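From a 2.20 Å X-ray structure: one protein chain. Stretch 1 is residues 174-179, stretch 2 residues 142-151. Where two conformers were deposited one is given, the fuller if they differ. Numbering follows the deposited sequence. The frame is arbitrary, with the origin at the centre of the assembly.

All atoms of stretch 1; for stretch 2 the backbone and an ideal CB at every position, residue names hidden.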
ATOM      1  N   LYS A 174       6.472  -4.112 -14.976  1.00 30.09           N
ATOM      2  CA  LYS A 174       6.649  -2.725 -14.775  1.00 29.28           C
ATOM      3  C   LYS A 174       5.741  -2.204 -13.665  1.00 26.94           C
ATOM      4  O   LYS A 174       4.688  -2.757 -13.401  1.00 26.61           O
ATOM      5  CB  LYS A 174       6.338  -1.941 -16.062  1.00 30.63           C
ATOM      6  CG  LYS A 174       6.994  -2.325 -17.406  1.00 33.60           C
ATOM      7  CD  LYS A 174       8.312  -1.654 -17.585  1.00 35.16           C
ATOM      8  CE  LYS A 174       8.703  -1.437 -19.039  1.00 39.21           C
ATOM      9  NZ  LYS A 174       8.660  -2.685 -19.812  1.00 42.76           N
ATOM     10  N   VAL A 175       6.184  -1.101 -13.081  1.00 25.79           N
ATOM     11  CA  VAL A 175       5.481  -0.388 -12.022  1.00 26.49           C
ATOM     12  C   VAL A 175       5.409   1.090 -12.432  1.00 25.28           C
ATOM     13  O   VAL A 175       6.362   1.650 -13.026  1.00 26.27           O
ATOM     14  CB  VAL A 175       6.167  -0.519 -10.608  1.00 25.43           C
ATOM     15  CG1 VAL A 175       7.634  -0.092 -10.643  1.00 26.19           C
ATOM     16  CG2 VAL A 175       5.444   0.366  -9.595  1.00 25.16           C
ATOM     17  N   SER A 176       4.300   1.732 -12.145  1.00 24.54           N
ATOM     18  CA  SER A 176       4.219   3.241 -12.281  1.00 23.46           C
ATOM     19  C   SER A 176       4.008   3.795 -10.934  1.00 22.76           C
ATOM     20  O   SER A 176       2.875   3.770 -10.419  1.00 21.78           O
ATOM     21  CB  SER A 176       3.027   3.656 -13.114  1.00 24.30           C
ATOM     22  OG  SER A 176       3.107   5.050 -13.466  1.00 24.86           O
ATOM     23  N   PRO A 177       5.068   4.198 -10.283  1.00 23.05           N
ATOM     24  CA  PRO A 177       4.914   4.704  -8.893  1.00 22.93           C
ATOM     25  C   PRO A 177       3.927   5.897  -8.685  1.00 23.21           C
ATOM     26  O   PRO A 177       3.605   6.595  -9.632  1.00 22.65           O
ATOM     27  CB  PRO A 177       6.377   5.105  -8.503  1.00 23.11           C
ATOM     28  CG  PRO A 177       7.205   4.205  -9.303  1.00 23.93           C
ATOM     29  CD  PRO A 177       6.489   4.136 -10.652  1.00 24.40           C
ATOM     30  N   ARG A 178       3.457   6.075  -7.447  1.00 23.16           N
ATOM     31  CA  ARG A 178       2.477   7.082  -7.111  1.00 25.01           C
ATOM     32  C   ARG A 178       2.905   8.538  -7.628  1.00 26.05           C
ATOM     33  O   ARG A 178       2.078   9.272  -8.054  1.00 26.10           O
ATOM     34  CB  ARG A 178       2.221   7.090  -5.609  1.00 24.34           C
ATOM     35  CG  ARG A 178       3.341   7.699  -4.810  1.00 25.69           C
ATOM     36  CD  ARG A 178       3.234   7.396  -3.359  1.00 27.52           C
ATOM     37  NE  ARG A 178       4.288   8.066  -2.560  1.00 30.91           N
ATOM     38  CZ  ARG A 178       4.655   7.681  -1.303  1.00 33.38           C
ATOM     39  NH1 ARG A 178       4.093   6.525  -0.747  1.00 30.14           N
ATOM     40  NH2 ARG A 178       5.609   8.386  -0.613  1.00 32.26           N
ATOM     41  N   ASN A 179       4.213   8.827  -7.680  1.00 26.73           N
ATOM     42  CA  ASN A 179       4.734  10.129  -8.012  1.00 27.09           C
ATOM     43  C   ASN A 179       5.334  10.148  -9.370  1.00 28.89           C
ATOM     44  O   ASN A 179       6.218  11.016  -9.600  1.00 29.44           O
ATOM     45  CB  ASN A 179       5.774  10.615  -6.940  1.00 26.85           C
ATOM     46  CG  ASN A 179       7.050   9.735  -6.859  1.00 28.42           C
ATOM     47  OD1 ASN A 179       6.990   8.541  -6.890  1.00 29.16           O
ATOM     48  ND2 ASN A 179       8.181  10.350  -6.656  1.00 30.26           N
ATOM     49  N   UNK A 142      -2.056  -1.643  -2.921  0.50 35.60           N
ATOM     50  CA  UNK A 142      -2.712  -0.294  -3.062  0.50 36.52           C
ATOM     51  C   UNK A 142      -1.722   0.817  -2.553  0.50 37.29           C
ATOM     52  O   UNK A 142      -1.370   0.614  -1.344  0.50 32.26           O
ATOM     53  CB  UNK A 142      -4.020  -0.245  -2.270  0.50 36.52           C
ATOM     54  N   UNK A 143      -1.176   1.848  -3.355  1.00 39.38           N
ATOM     55  CA  UNK A 143      -0.673   3.002  -2.626  1.00 38.48           C
ATOM     56  C   UNK A 143      -1.462   4.296  -2.956  1.00 37.10           C
ATOM     57  O   UNK A 143      -1.115   5.069  -3.899  1.00 34.27           O
ATOM     58  CB  UNK A 143       0.811   3.196  -2.943  1.00 38.48           C
ATOM     59  N   UNK A 144      -2.415   4.535  -2.083  1.00 32.49           N
ATOM     60  CA  UNK A 144      -3.229   5.800  -2.103  1.00 32.50           C
ATOM     61  C   UNK A 144      -2.832   6.822  -1.030  1.00 29.53           C
ATOM     62  O   UNK A 144      -3.612   7.659  -0.674  1.00 31.14           O
ATOM     63  CB  UNK A 144      -4.709   5.462  -1.917  1.00 32.50           C
ATOM     64  N   UNK A 145      -1.625   6.800  -0.526  1.00 29.95           N
ATOM     65  CA  UNK A 145      -1.230   7.610   0.682  1.00 29.16           C
ATOM     66  C   UNK A 145      -0.933   9.152   0.328  1.00 30.36           C
ATOM     67  O   UNK A 145      -0.854  10.124   1.237  1.00 29.66           O
ATOM     68  CB  UNK A 145       0.016   6.981   1.309  1.00 29.16           C
ATOM     69  N   UNK A 146      -0.794   9.412  -0.968  1.00 28.35           N
ATOM     70  CA  UNK A 146      -0.309  10.761  -1.333  1.00 29.17           C
ATOM     71  C   UNK A 146      -1.283  11.444  -2.332  1.00 27.61           C
ATOM     72  O   UNK A 146      -2.409  11.731  -1.926  1.00 29.20           O
ATOM     73  CB  UNK A 146       1.092  10.671  -1.941  1.00 29.17           C
ATOM     74  N   UNK A 147      -0.889  11.599  -3.605  1.00 23.80           N
ATOM     75  CA  UNK A 147      -1.741  12.187  -4.578  1.00 22.73           C
ATOM     76  C   UNK A 147      -2.218  11.145  -5.576  1.00 22.26           C
ATOM     77  O   UNK A 147      -3.180  10.397  -5.259  1.00 22.00           O
ATOM     78  CB  UNK A 147      -1.019  13.334  -5.287  1.00 22.73           C
ATOM     79  N   UNK A 148      -1.585  11.002  -6.726  1.00 23.07           N
ATOM     80  CA  UNK A 148      -2.030   9.897  -7.677  1.00 23.72           C
ATOM     81  C   UNK A 148      -1.605   8.471  -7.124  1.00 23.38           C
ATOM     82  O   UNK A 148      -0.792   8.391  -6.164  1.00 22.26           O
ATOM     83  CB  UNK A 148      -1.411  10.116  -9.059  1.00 23.72           C
ATOM     84  N   UNK A 149      -2.195   7.417  -7.674  1.00 24.37           N
ATOM     85  CA  UNK A 149      -2.112   6.019  -7.148  1.00 25.67           C
ATOM     86  C   UNK A 149      -1.181   5.133  -8.024  1.00 24.83           C
ATOM     87  O   UNK A 149      -1.119   5.192  -9.287  1.00 24.67           O
ATOM     88  CB  UNK A 149      -3.508   5.396  -7.093  1.00 25.67           C
ATOM     89  N   UNK A 150      -0.381   4.351  -7.337  1.00 23.96           N
ATOM     90  CA  UNK A 150       0.510   3.333  -7.947  1.00 23.03           C
ATOM     91  C   UNK A 150      -0.339   2.269  -8.655  1.00 22.76           C
ATOM     92  O   UNK A 150      -1.383   1.847  -8.163  1.00 23.70           O
ATOM     93  CB  UNK A 150       1.404   2.682  -6.890  1.00 23.03           C
ATOM     94  N   UNK A 151       0.051   1.913  -9.856  1.00 23.08           N
ATOM     95  CA  UNK A 151      -0.418   0.706 -10.521  1.00 23.76           C
ATOM     96  C   UNK A 151       0.766  -0.000 -11.183  1.00 24.46           C
ATOM     97  O   UNK A 151       1.926   0.502 -11.091  1.00 24.81           O
ATOM     98  CB  UNK A 151      -1.500   1.037 -11.551  1.00 23.76           C
TER

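Position 142 lies beyond the reach of stretch 1: nothing there comes within 5.5 Å of its ideal CB, so the contact sets no preference. The residue is V142.

At 143 the CA-to-CB bond points toward stretch 1, and the ideal CB is 4.9 Å from R178 CD. The extended R178 side chain (chi2 and chi3 both t) carries its guanidinium past this position, so a short acid or a neutral acceptor such as asparagine would suit. The residue is D143, with chi1 t. R178 NH1 donates to D143 OD2 at 2.8 Å and 161°, a salt bridge made near the guanidinium plane.

Position 144 points away and is unconstrained by stretch 1; it is A144.

At 145 CB points sideways, 4.6 Å from R178 NH1. Something small, preferably polar and uncharged, fits beside the cation. S145 OG lies 3.2 Å from R178 NH1, but the angle is too poor for a hydrogen bond. Instead S145 OG donates to D143 OD1 at 2.7 Å, and S145 N reaches the same D143 OD1 at 3.0 Å.

Position 146 points toward stretch 1, its ideal CB 4.2 Å from R178 CD. Aliphatic, aromatic or long flexible side chains could cover the arginine; charge alone would favour an acid. The residue is R146. Its CG lies over one face of the R178 guanidinium, while R178 NH2 sits over one face of its own, 3.3 Å from R146 CZ. The nitrogens are close without bonding, R146 NH2 to R178 NH2 being 3.4 Å; R146 NH1 donates to S145 OG at 2.9 Å.

At 147 CB points sideways, with nothing of stretch 1 within 5.5 Å of the ideal CB; Q147 leads its end away.

Position 148 has its ideal CB 3.7 Å from R178 O. With CB sideways, many side chains could pass; the residue is L148, its CB 3.9 Å from R178 O.

Position 149 points away; it is L149.

At 150 the ideal CB is 4.0 Å from both S176 O and R178 N. A small beta-branched or hydroxyl side chain would suit. T150, chi1 m, places OG1 3.0 Å from R178 N and CG2 3.9 Å from V175 CG2; its CA makes a CA-H...O contact with S176 O at 3.4 Å.

Position 151 pairs antiparallel with S176, leaving the side chain open: S176 N donates to the carbonyl O of 151 at 2.9 Å and 171°, while the return bond from N of 151 to S176 O is weak at 3.4 Å. S151 shares a sheet face with S176, S151 OG lying 4.4 Å from S176 CB.

Stretch 2 142-151: VDASRQLLTS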
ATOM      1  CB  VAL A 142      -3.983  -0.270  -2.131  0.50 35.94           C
ATOM      2  CG1 VAL A 142      -4.837   1.015  -2.327  0.50 33.60           C
ATOM      3  CG2 VAL A 142      -4.778  -1.583  -2.295  0.50 34.46           C
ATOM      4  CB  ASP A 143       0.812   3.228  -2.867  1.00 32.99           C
ATOM      5  CG  ASP A 143       1.379   4.275  -1.921  1.00 32.77           C
ATOM      6  OD1 ASP A 143       0.601   4.847  -1.040  1.00 36.25           O
ATOM      7  OD2 ASP A 143       2.578   4.590  -2.003  1.00 30.10           O
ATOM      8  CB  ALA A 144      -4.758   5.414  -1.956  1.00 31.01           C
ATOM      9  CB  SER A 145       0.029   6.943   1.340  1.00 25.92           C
ATOM     10  OG  SER A 145       1.175   7.025   0.452  1.00 24.84           O
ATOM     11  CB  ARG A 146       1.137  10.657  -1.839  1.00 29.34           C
ATOM     12  CG  ARG A 146       2.188  10.127  -0.861  1.00 28.98           C
ATOM     13  CD  ARG A 146       2.183  10.884   0.412  1.00 29.78           C
ATOM     14  NE  ARG A 146       3.439  10.741   1.153  1.00 32.35           N
ATOM     15  CZ  ARG A 146       3.864   9.640   1.834  1.00 35.30           C
ATOM     16  NH1 ARG A 146       3.172   8.479   1.878  1.00 32.66           N
ATOM     17  NH2 ARG A 146       5.056   9.706   2.420  1.00 34.81           N
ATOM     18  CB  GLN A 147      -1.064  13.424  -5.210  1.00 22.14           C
ATOM     19  CG  GLN A 147      -1.841  14.175  -6.259  1.00 22.70           C
ATOM     20  CD  GLN A 147      -3.298  14.420  -5.903  1.00 24.11           C
ATOM     21  OE1 GLN A 147      -4.127  13.515  -6.022  1.00 26.74           O
ATOM     22  NE2 GLN A 147      -3.641  15.663  -5.538  1.00 25.13           N
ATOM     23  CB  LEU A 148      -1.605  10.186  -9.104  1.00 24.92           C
ATOM     24  CG  LEU A 148      -1.989  11.591  -9.655  1.00 26.24           C
ATOM     25  CD1 LEU A 148      -1.668  11.700 -11.147  1.00 27.75           C
ATOM     26  CD2 LEU A 148      -3.498  11.793  -9.389  1.00 27.85           C
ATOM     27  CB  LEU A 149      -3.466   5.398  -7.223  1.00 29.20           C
ATOM     28  CG  LEU A 149      -4.537   5.608  -6.148  1.00 33.02           C
ATOM     29  CD1 LEU A 149      -4.547   6.955  -5.532  1.00 32.99           C
ATOM     30  CD2 LEU A 149      -5.937   5.212  -6.598  1.00 33.55           C
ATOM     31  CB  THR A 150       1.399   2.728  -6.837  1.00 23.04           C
ATOM     32  OG1 THR A 150       2.011   3.830  -6.172  1.00 22.85           O
ATOM     33  CG2 THR A 150       2.528   1.710  -7.323  1.00 22.21           C
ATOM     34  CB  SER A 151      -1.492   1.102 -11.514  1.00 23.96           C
ATOM     35  OG  SER A 151      -0.963   1.853 -12.610  1.00 24.00           O
TER
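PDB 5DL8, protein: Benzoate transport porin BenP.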